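Local coordinates for protein transcriptional regulator (Streptococcus pneumoniae, PDB 2GNP) that probably binds a sugar or related metabolite through a Rossmann-like sugar-binding domain and thereby regulates transcription, at residues Phe10-Tyr15 / Leu25-Asn30; Asn71-Ile76 / Tyr107-Lys112; Thr123-Asn128 / Glu208-Ile213. All coordinates share one frame; numbering follows the deposited sequence.

Contact 1: residues Phe10-Tyr15 / Leu25-Asn30; sequences FKLENY and LEIIPN
Glu-13 reaches from helix 5-20 to the backbone of strand 24-28, a helix-strand pair at the border of the Rossmann-like α/β sheet. The strand pairs in parallel with 248-252 through the backbones of Glu-26 and Ile-28, whereas the N-H of Ile-27 turns toward the helix and is taken up by a carboxylate. Ile-27 N donates to Glu-13 OE2 at 3.0 Å, nearly straight at 168°, meeting the anti side of the oxygen from somewhat out of the carboxylate plane. The chain of Glu-13 makes this possible: CG lies beside the backbone N, anti to the carbonyl carbon, and chi2 of -175° sends CD straight on toward the strand. Its CG also rests against Ile-27 CD1 at 3.7 Å, the two side chains sliding past each other in opposite directions. Leu-12 crosses the same isoleucine tip at about a right angle, its CG 3.8 Å from Ile-27 CD1, so the methyl is touched by two successive helix residues. Leu-25 CD2 approaches the helix backbone instead, 3.6 Å from Glu-13 O. Lys-253 and Ile-256 of helix 253-264 also pack on Ile-27, and Glu-26, whose CB points away from the helix, bonds through OE1 to His-248. The second carboxylate oxygen is tied to the strand through solvent: one water donates to both Glu-13 OE1, at 2.8 Å, and Leu-25 O, at 2.9 Å.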
loop_
_atom_site.group_PDB
_atom_site.type_symbol
_atom_site.label_atom_id
_atom_site.label_comp_id
_atom_site.label_asym_id
_atom_site.label_seq_id
_atom_site.Cartn_x
_atom_site.Cartn_y
_atom_site.Cartn_z
ATOM N N PHE A 10 -3.266 8.418 22.508
ATOM C CA PHE A 10 -1.844 8.728 22.300
ATOM C C PHE A 10 -0.980 7.605 22.913
ATOM O O PHE A 10 -0.035 7.093 22.260
ATOM C CB PHE A 10 -1.542 10.115 22.906
ATOM C CG PHE A 10 -0.125 10.590 22.726
ATOM C CD1 PHE A 10 0.669 10.856 23.845
ATOM C CD2 PHE A 10 0.397 10.831 21.449
ATOM C CE1 PHE A 10 1.999 11.342 23.700
ATOM C CE2 PHE A 10 1.720 11.313 21.284
ATOM C CZ PHE A 10 2.517 11.557 22.411
ATOM N N LYS A 11 -1.320 7.191 24.138
ATOM C CA LYS A 11 -0.663 6.068 24.817
ATOM C C LYS A 11 -0.701 4.805 23.933
ATOM O O LYS A 11 0.347 4.152 23.747
ATOM C CB LYS A 11 -1.280 5.811 26.208
ATOM C CG LYS A 11 -0.902 4.443 26.895
ATOM C CD LYS A 11 -0.896 4.447 28.480
ATOM C CE LYS A 11 -2.264 4.677 29.138
ATOM N NZ LYS A 11 -2.170 4.339 30.616
ATOM N N LEU A 12 -1.878 4.497 23.372
ATOM C CA LEU A 12 -2.032 3.298 22.551
ATOM C C LEU A 12 -1.157 3.428 21.302
ATOM O O LEU A 12 -0.473 2.470 20.946
ATOM C CB LEU A 12 -3.489 3.048 22.135
ATOM C CG LEU A 12 -3.820 1.870 21.208
ATOM C CD1 LEU A 12 -3.397 0.487 21.825
ATOM C CD2 LEU A 12 -5.357 1.925 20.834
ATOM N N GLU A 13 -1.202 4.594 20.651
ATOM C CA GLU A 13 -0.343 4.865 19.479
ATOM C C GLU A 13 1.132 4.589 19.819
ATOM O O GLU A 13 1.850 3.882 19.070
ATOM C CB GLU A 13 -0.538 6.296 18.956
ATOM C CG GLU A 13 -1.964 6.522 18.359
ATOM C CD GLU A 13 -2.127 7.917 17.714
ATOM O OE1 GLU A 13 -1.318 8.804 18.040
ATOM O OE2 GLU A 13 -3.063 8.112 16.887
ATOM N N ASN A 14 1.602 5.121 20.951
ATOM C CA ASN A 14 3.030 5.006 21.318
ATOM C C ASN A 14 3.389 3.572 21.650
ATOM O O ASN A 14 4.483 3.100 21.308
ATOM C CB ASN A 14 3.373 5.920 22.510
ATOM C CG ASN A 14 3.364 7.395 22.119
ATOM O OD1 ASN A 14 3.586 7.735 20.952
ATOM N ND2 ASN A 14 3.068 8.280 23.080
ATOM N N TYR A 15 2.466 2.894 22.311
ATOM C CA TYR A 15 2.580 1.478 22.608
ATOM C C TYR A 15 2.803 0.630 21.346
ATOM O O TYR A 15 3.745 -0.204 21.283
ATOM C CB TYR A 15 1.354 0.991 23.384
ATOM C CG TYR A 15 1.326 -0.475 23.642
ATOM C CD1 TYR A 15 0.598 -1.347 22.792
ATOM C CD2 TYR A 15 1.977 -1.019 24.765
ATOM C CE1 TYR A 15 0.537 -2.708 23.032
ATOM C CE2 TYR A 15 1.902 -2.377 25.023
ATOM C CZ TYR A 15 1.195 -3.221 24.152
ATOM O OH TYR A 15 1.114 -4.572 24.383
ATOM N N LEU A 25 2.261 6.669 13.253
ATOM C CA LEU A 25 0.974 5.953 13.369
ATOM C C LEU A 25 -0.188 6.865 13.777
ATOM O O LEU A 25 -0.025 7.626 14.719
ATOM C CB LEU A 25 1.074 4.887 14.462
ATOM C CG LEU A 25 -0.169 4.098 14.790
ATOM C CD1 LEU A 25 -0.729 3.300 13.635
ATOM C CD2 LEU A 25 0.159 3.154 15.944
ATOM N N GLU A 26 -1.274 6.820 13.014
ATOM C CA GLU A 26 -2.533 7.460 13.427
ATOM C C GLU A 26 -3.568 6.386 13.555
ATOM O O GLU A 26 -3.773 5.600 12.610
ATOM C CB GLU A 26 -3.021 8.548 12.450
ATOM C CG GLU A 26 -2.208 9.878 12.473
ATOM C CD GLU A 26 -0.873 9.800 11.719
ATOM O OE1 GLU A 26 -0.790 9.022 10.744
ATOM O OE2 GLU A 26 0.061 10.563 12.078
ATOM N N ILE A 27 -4.235 6.324 14.723
ATOM C CA ILE A 27 -5.324 5.369 14.948
ATOM C C ILE A 27 -6.618 6.199 15.014
ATOM O O ILE A 27 -6.794 7.004 15.942
ATOM C CB ILE A 27 -5.147 4.549 16.292
ATOM C CG1 ILE A 27 -3.835 3.731 16.282
ATOM C CG2 ILE A 27 -6.324 3.653 16.503
ATOM C CD1 ILE A 27 -3.463 3.235 17.665
ATOM N N ILE A 28 -7.485 5.991 14.029
ATOM C CA ILE A 28 -8.828 6.605 14.025
ATOM C C ILE A 28 -9.780 5.853 14.943
ATOM O O ILE A 28 -9.956 4.648 14.798
ATOM C CB ILE A 28 -9.430 6.688 12.583
ATOM C CG1 ILE A 28 -8.684 7.720 11.734
ATOM C CG2 ILE A 28 -10.927 7.119 12.598
ATOM C CD1 ILE A 28 -7.394 7.347 11.363
ATOM N N PRO A 29 -10.470 6.580 15.855
ATOM C CA PRO A 29 -11.417 5.926 16.741
ATOM C C PRO A 29 -12.654 5.466 15.983
ATOM O O PRO A 29 -13.021 6.097 14.966
ATOM C CB PRO A 29 -11.790 7.037 17.725
ATOM C CG PRO A 29 -11.629 8.305 16.956
ATOM C CD PRO A 29 -10.384 8.035 16.091
ATOM N N ASN A 30 -13.268 4.379 16.448
ATOM C CA ASN A 30 -14.517 3.941 15.863
ATOM C C ASN A 30 -15.626 4.485 16.784
ATOM O O ASN A 30 -15.475 4.398 18.012
ATOM C CB ASN A 30 -14.588 2.418 15.799
ATOM C CG ASN A 30 -13.530 1.822 14.862
ATOM O OD1 ASN A 30 -12.392 1.565 15.269
ATOM N ND2 ASN A 30 -13.897 1.654 13.603
HETATM O O HOH W 1 1.324 8.555 17.170
#

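Contact 2: residues Asn71-Ile76 / Tyr107-Lys112; sequences NLVDLI and YEMSRK
Lys-112 crosses to the last turn of helix 67-75 with its chain almost fully stretched: CG sits beside the backbone N (chi1 -76°), and the later torsions are all near anti, carrying NZ into a group of main-chain carbonyls. There NZ donates to Val-73 O at 3.0 Å, nearly along the C=O axis, and to Ile-76 O at 2.8 Å, in the plane of that carbonyl. A weak third bond runs from NZ to Asp-74 O at 3.3 Å. An ammonium group at the C-terminal end of a helix, where the carbonyls carry partial negative charge, is probably well placed electrostatically. On the way, Lys-112 CD brushes Ile-76 CG2 at 3.7 Å. Helices 67-75 and 102-113 belong to successive β-α-β crossovers of the Rossmann-like sheet, following the adjacent parallel strands 60-63 and 85-88, and their short axes here run 10.0 Å apart at only 22°. Between them Met-109, a selenomethionine, bends at chi2 (-73°), placing SE 3.9 Å from Val-73 CG2 and 4.1 Å from Ile-76 CG2. Phe-63 of strand 60-63 lies against both Val-73 and Met-109. Farther out, Val-73 CG1 meets Glu-108 CB at 3.7 Å, the side chains crossing at about a right angle, while the carboxylate of Glu-108 leads away to a salt bridge with Arg-111. Asp-74 turns its own carboxylate to Lys-99.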
loop_
_atom_site.group_PDB
_atom_site.type_symbol
_atom_site.label_atom_id
_atom_site.label_comp_id
_atom_site.label_asym_id
_atom_site.label_seq_id
_atom_site.Cartn_x
_atom_site.Cartn_y
_atom_site.Cartn_z
ATOM N N ASN A 71 -9.925 7.010 -2.102
ATOM C CA ASN A 71 -10.694 7.781 -1.107
ATOM C C ASN A 71 -9.884 8.934 -0.504
ATOM O O ASN A 71 -10.410 10.000 -0.196
ATOM C CB ASN A 71 -11.222 6.828 -0.026
ATOM C CG ASN A 71 -12.309 5.847 -0.535
ATOM O OD1 ASN A 71 -12.930 6.015 -1.627
ATOM N ND2 ASN A 71 -12.574 4.838 0.279
ATOM N N LEU A 72 -8.565 8.743 -0.313
ATOM C CA LEU A 72 -7.813 9.833 0.247
ATOM C C LEU A 72 -7.540 10.866 -0.831
ATOM O O LEU A 72 -7.629 12.056 -0.547
ATOM C CB LEU A 72 -6.549 9.325 0.962
ATOM C CG LEU A 72 -5.173 9.287 0.357
ATOM C CD1 LEU A 72 -4.610 10.700 -0.011
ATOM C CD2 LEU A 72 -4.201 8.499 1.322
ATOM N N VAL A 73 -7.223 10.403 -2.047
ATOM C CA VAL A 73 -6.960 11.320 -3.155
ATOM C C VAL A 73 -8.167 12.260 -3.392
ATOM O O VAL A 73 -8.016 13.458 -3.627
ATOM C CB VAL A 73 -6.560 10.584 -4.455
ATOM C CG1 VAL A 73 -6.438 11.621 -5.584
ATOM C CG2 VAL A 73 -5.172 9.935 -4.241
ATOM N N ASP A 74 -9.355 11.713 -3.303
ATOM C CA ASP A 74 -10.584 12.538 -3.498
ATOM C C ASP A 74 -10.599 13.731 -2.515
ATOM O O ASP A 74 -11.053 14.867 -2.846
ATOM C CB ASP A 74 -11.817 11.694 -3.227
ATOM C CG ASP A 74 -12.197 10.777 -4.367
ATOM O OD1 ASP A 74 -11.642 10.866 -5.474
ATOM O OD2 ASP A 74 -13.118 9.945 -4.146
ATOM N N LEU A 75 -10.125 13.492 -1.286
ATOM C CA LEU A 75 -10.203 14.550 -0.249
ATOM C C LEU A 75 -9.054 15.494 -0.122
ATOM O O LEU A 75 -9.187 16.601 0.458
ATOM C CB LEU A 75 -10.465 13.932 1.118
ATOM C CG LEU A 75 -11.681 13.020 1.246
ATOM C CD1 LEU A 75 -11.798 12.573 2.697
ATOM C CD2 LEU A 75 -12.993 13.730 0.783
ATOM N N ILE A 76 -7.869 15.093 -0.615
ATOM C CA ILE A 76 -6.704 15.877 -0.322
ATOM C C ILE A 76 -6.769 17.264 -0.977
ATOM O O ILE A 76 -7.234 17.387 -2.139
ATOM C CB ILE A 76 -5.402 15.106 -0.738
ATOM C CG1 ILE A 76 -4.160 15.754 -0.120
ATOM C CG2 ILE A 76 -5.288 15.018 -2.275
ATOM C CD1 ILE A 76 -2.909 14.841 -0.243
ATOM N N TYR A 107 -2.550 10.470 -12.027
ATOM C CA TYR A 107 -3.120 11.641 -12.736
ATOM C C TYR A 107 -3.831 12.627 -11.784
ATOM O O TYR A 107 -3.575 13.876 -11.825
ATOM C CB TYR A 107 -4.090 11.183 -13.841
ATOM C CG TYR A 107 -4.640 12.408 -14.540
ATOM C CD1 TYR A 107 -3.781 13.272 -15.217
ATOM C CD2 TYR A 107 -6.000 12.720 -14.477
ATOM C CE1 TYR A 107 -4.255 14.404 -15.861
ATOM C CE2 TYR A 107 -6.503 13.861 -15.120
ATOM C CZ TYR A 107 -5.617 14.701 -15.787
ATOM O OH TYR A 107 -6.084 15.846 -16.418
ATOM N N GLU A 108 -4.672 12.065 -10.906
ATOM C CA GLU A 108 -5.445 12.921 -9.975
ATOM C C GLU A 108 -4.508 13.687 -9.046
ATOM O O GLU A 108 -4.738 14.882 -8.736
ATOM C CB GLU A 108 -6.517 12.149 -9.232
ATOM C CG GLU A 108 -7.586 11.613 -10.188
ATOM C CD GLU A 108 -8.418 12.680 -10.919
ATOM O OE1 GLU A 108 -8.359 13.906 -10.618
ATOM O OE2 GLU A 108 -9.188 12.267 -11.814
HETATM N N MSE A 109 -3.489 12.996 -8.558
HETATM C CA MSE A 109 -2.506 13.659 -7.670
HETATM C C MSE A 109 -1.746 14.740 -8.457
HETATM O O MSE A 109 -1.453 15.825 -7.929
HETATM C CB MSE A 109 -1.545 12.628 -7.055
HETATM C CG MSE A 109 -2.208 11.725 -6.035
HETATM SE SE MSE A 109 -2.564 12.803 -4.366
HETATM C CE MSE A 109 -0.691 13.147 -3.806
ATOM N N SER A 110 -1.415 14.443 -9.725
ATOM C CA SER A 110 -0.728 15.409 -10.573
ATOM C C SER A 110 -1.515 16.719 -10.686
ATOM O O SER A 110 -0.875 17.800 -10.721
ATOM C CB SER A 110 -0.402 14.829 -11.977
ATOM O OG SER A 110 -1.541 14.912 -12.821
ATOM N N ARG A 111 -2.855 16.626 -10.735
ATOM C CA ARG A 111 -3.727 17.797 -10.799
ATOM C C ARG A 111 -3.632 18.658 -9.552
ATOM O O ARG A 111 -3.695 19.896 -9.649
ATOM C CB ARG A 111 -5.178 17.386 -11.058
ATOM C CG ARG A 111 -5.382 16.719 -12.415
ATOM C CD ARG A 111 -6.874 16.434 -12.604
ATOM N NE ARG A 111 -7.604 17.685 -12.795
ATOM C CZ ARG A 111 -8.926 17.823 -12.629
ATOM N NH1 ARG A 111 -9.672 16.795 -12.217
ATOM N NH2 ARG A 111 -9.493 19.003 -12.846
ATOM N N LYS A 112 -3.487 18.007 -8.398
ATOM C CA LYS A 112 -3.545 18.723 -7.132
ATOM C C LYS A 112 -2.184 19.260 -6.715
ATOM O O LYS A 112 -2.106 20.221 -5.974
ATOM C CB LYS A 112 -4.162 17.844 -6.064
ATOM C CG LYS A 112 -5.674 17.790 -6.272
ATOM C CD LYS A 112 -6.391 17.079 -5.196
ATOM C CE LYS A 112 -7.922 17.280 -5.271
ATOM N NZ LYS A 112 -8.512 16.278 -4.356
#

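Contact 3: residues Thr123-Asn128 / Glu208-Ile213; sequences TIVQEN and ERTIAI
Val-125 and Thr-210 face each other in a single antiparallel bridge between two loops, a non-hydrogen-bonded pair with CA atoms 4.6 Å apart. The bonds lie on either side of it: Ile-211 N gives its hydrogen to Ile-124 O at 2.8 Å, and Gln-126 N gives its own to Arg-209 O at 2.9 Å. Both are close to straight. This is the tight part of the contact, and most of its side chains, Ile-124, Val-125, Thr-210 and Ile-211 among them, are buried. Ile-124 has CG1 anti to the backbone N, and a turn at chi2 (61°) places CD1 3.6 Å from Thr-210 CG2, where the two side chains lie side by side and point the same way; the same CD1 also touches Ala-212 CB. Ile-211 CG1 packs 3.9 Å from Gln-126 CG. Arg-209 extends the backbone pairing with its side chain. The chain bends at chi3 (51°), and NE donates to Gln-126 O at 2.9 Å, with the carbonyl oxygen at the edge of the guanidinium and within 4° of its plane. Val-125 CG1 comes obliquely to the same group, 3.4 Å from Arg-209 NH2. Toward solvent the fit slackens. Glu-127 and Thr-123 are exposed, with CB turned from the other loop, and Asn-128 meets Arg-209 CG mainly through its backbone. Arg-209 NH1 has partners of its own, a salt bridge to Asp-177 of helix 175-183 and a hydrogen bond to Asn-205 of helix 204-207. Asn-128 is the N-cap of helix 129-136, its OD1 accepting from Leu-131 N, and that helix lays Leu-136 on Ile-211, while Arg-193 of strand 193-195 donates hydrogen bonds to the carbonyls of Ala-212 and Ile-213.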
loop_
_atom_site.group_PDB
_atom_site.type_symbol
_atom_site.label_atom_id
_atom_site.label_comp_id
_atom_site.label_asym_id
_atom_site.label_seq_id
_atom_site.Cartn_x
_atom_site.Cartn_y
_atom_site.Cartn_z
ATOM N N THR A 123 1.658 -5.068 -17.659
ATOM C CA THR A 123 0.789 -5.895 -16.820
ATOM C C THR A 123 1.541 -6.368 -15.574
ATOM O O THR A 123 2.731 -6.728 -15.652
ATOM C CB THR A 123 0.364 -7.152 -17.647
ATOM O OG1 THR A 123 -0.351 -6.711 -18.820
ATOM C CG2 THR A 123 -0.524 -8.024 -16.864
ATOM N N ILE A 124 0.849 -6.360 -14.443
ATOM C CA ILE A 124 1.517 -6.588 -13.157
ATOM C C ILE A 124 2.189 -7.983 -13.062
ATOM O O ILE A 124 3.285 -8.085 -12.548
ATOM C CB ILE A 124 0.525 -6.324 -11.972
ATOM C CG1 ILE A 124 1.168 -6.592 -10.598
ATOM C CG2 ILE A 124 -0.739 -7.123 -12.140
ATOM C CD1 ILE A 124 2.371 -5.707 -10.288
ATOM N N VAL A 125 1.541 -9.035 -13.570
ATOM C CA VAL A 125 2.147 -10.400 -13.513
ATOM C C VAL A 125 2.367 -10.916 -14.954
ATOM O O VAL A 125 1.406 -11.004 -15.746
ATOM C CB VAL A 125 1.218 -11.425 -12.763
ATOM C CG1 VAL A 125 1.811 -12.857 -12.859
ATOM C CG2 VAL A 125 0.991 -11.006 -11.287
ATOM N N GLN A 126 3.627 -11.246 -15.268
ATOM C CA GLN A 126 3.979 -11.737 -16.588
ATOM C C GLN A 126 3.897 -13.272 -16.516
ATOM O O GLN A 126 3.925 -13.861 -15.409
ATOM C CB GLN A 126 5.389 -11.290 -16.985
ATOM C CG GLN A 126 5.601 -9.776 -16.981
ATOM C CD GLN A 126 4.862 -9.116 -18.116
ATOM O OE1 GLN A 126 4.190 -8.073 -17.939
ATOM N NE2 GLN A 126 4.966 -9.712 -19.324
ATOM N N GLU A 127 3.794 -13.878 -17.707
ATOM C CA GLU A 127 3.770 -15.344 -17.914
ATOM C C GLU A 127 4.971 -16.100 -17.340
ATOM O O GLU A 127 4.827 -17.194 -16.781
ATOM C CB GLU A 127 3.602 -15.607 -19.427
ATOM C CG GLU A 127 2.206 -15.163 -19.960
ATOM C CD GLU A 127 2.193 -14.724 -21.422
ATOM O OE1 GLU A 127 1.816 -15.560 -22.272
ATOM O OE2 GLU A 127 2.544 -13.548 -21.737
ATOM N N ASN A 128 6.157 -15.518 -17.443
ATOM C CA ASN A 128 7.364 -16.115 -16.900
ATOM C C ASN A 128 8.448 -15.092 -16.603
ATOM O O ASN A 128 8.313 -13.919 -16.938
ATOM C CB ASN A 128 7.919 -17.192 -17.840
ATOM C CG ASN A 128 8.256 -16.654 -19.209
ATOM O OD1 ASN A 128 8.991 -15.662 -19.363
ATOM N ND2 ASN A 128 7.725 -17.309 -20.230
ATOM N N GLU A 208 9.293 -13.342 -9.031
ATOM C CA GLU A 208 10.186 -13.054 -10.188
ATOM C C GLU A 208 9.419 -12.717 -11.507
ATOM O O GLU A 208 10.013 -12.350 -12.537
ATOM C CB GLU A 208 11.214 -14.244 -10.348
ATOM C CG GLU A 208 12.066 -14.429 -9.099
ATOM C CD GLU A 208 13.281 -15.358 -9.260
ATOM O OE1 GLU A 208 13.171 -16.318 -10.042
ATOM O OE2 GLU A 208 14.314 -15.098 -8.580
ATOM N N ARG A 209 8.103 -12.825 -11.494
ATOM C CA ARG A 209 7.285 -12.574 -12.654
ATOM C C ARG A 209 6.541 -11.220 -12.510
ATOM O O ARG A 209 5.770 -10.865 -13.401
ATOM C CB ARG A 209 6.191 -13.650 -12.844
ATOM C CG ARG A 209 6.637 -14.967 -13.475
ATOM C CD ARG A 209 5.679 -16.131 -13.103
ATOM N NE ARG A 209 4.245 -15.898 -13.322
ATOM C CZ ARG A 209 3.295 -16.497 -12.627
ATOM N NH1 ARG A 209 3.627 -17.313 -11.637
ATOM N NH2 ARG A 209 2.017 -16.255 -12.880
ATOM N N THR A 210 6.767 -10.552 -11.370
ATOM C CA THR A 210 5.915 -9.391 -10.997
ATOM C C THR A 210 6.642 -8.060 -11.330
ATOM O O THR A 210 7.825 -7.877 -11.023
ATOM C CB THR A 210 5.541 -9.486 -9.521
ATOM O OG1 THR A 210 4.825 -10.714 -9.323
ATOM C CG2 THR A 210 4.652 -8.284 -9.076
ATOM N N ILE A 211 5.870 -7.156 -11.971
ATOM C CA ILE A 211 6.418 -5.909 -12.429
ATOM C C ILE A 211 6.048 -4.866 -11.360
ATOM O O ILE A 211 5.080 -4.118 -11.489
ATOM C CB ILE A 211 5.897 -5.479 -13.830
ATOM C CG1 ILE A 211 6.202 -6.559 -14.880
ATOM C CG2 ILE A 211 6.596 -4.159 -14.240
ATOM C CD1 ILE A 211 7.657 -6.920 -14.995
ATOM N N ALA A 212 6.794 -4.875 -10.272
ATOM C CA ALA A 212 6.520 -3.954 -9.145
ATOM C C ALA A 212 7.790 -3.663 -8.399
ATOM O O ALA A 212 8.768 -4.413 -8.458
ATOM C CB ALA A 212 5.541 -4.629 -8.171
ATOM N N ILE A 213 7.774 -2.576 -7.638
ATOM C CA ILE A 213 8.867 -2.325 -6.689
ATOM C C ILE A 213 9.111 -3.540 -5.808
ATOM O O ILE A 213 8.184 -4.214 -5.440
ATOM C CB ILE A 213 8.596 -1.069 -5.846
ATOM C CG1 ILE A 213 9.822 -0.605 -5.074
ATOM C CG2 ILE A 213 7.359 -1.236 -4.927
ATOM C CD1 ILE A 213 9.555 0.783 -4.368
#

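Overall arrangement
From the N terminus the three contacts follow one another in series, none enclosing or crossing another. Contact 1 closes a short connection of nine residues, mostly the end of helix 5-20 and the loop after it, fastening that helix to the strand that follows, at the end of the sheet that also carries 248-252. Contact 2 spans thirty residues, including strand 85-88, and joins the helices that follow strands 60-63 and 85-88, somewhat nearer the chain's centre than contact 1. Contact 3 bridges 79 residues, bringing the loop ahead of helix 129-136 to the one ahead of helix 215-218. Contacts 1 and 3 lie on opposite sides of the chain's centre, their own centres about 36 Å apart, and no two contacts touch.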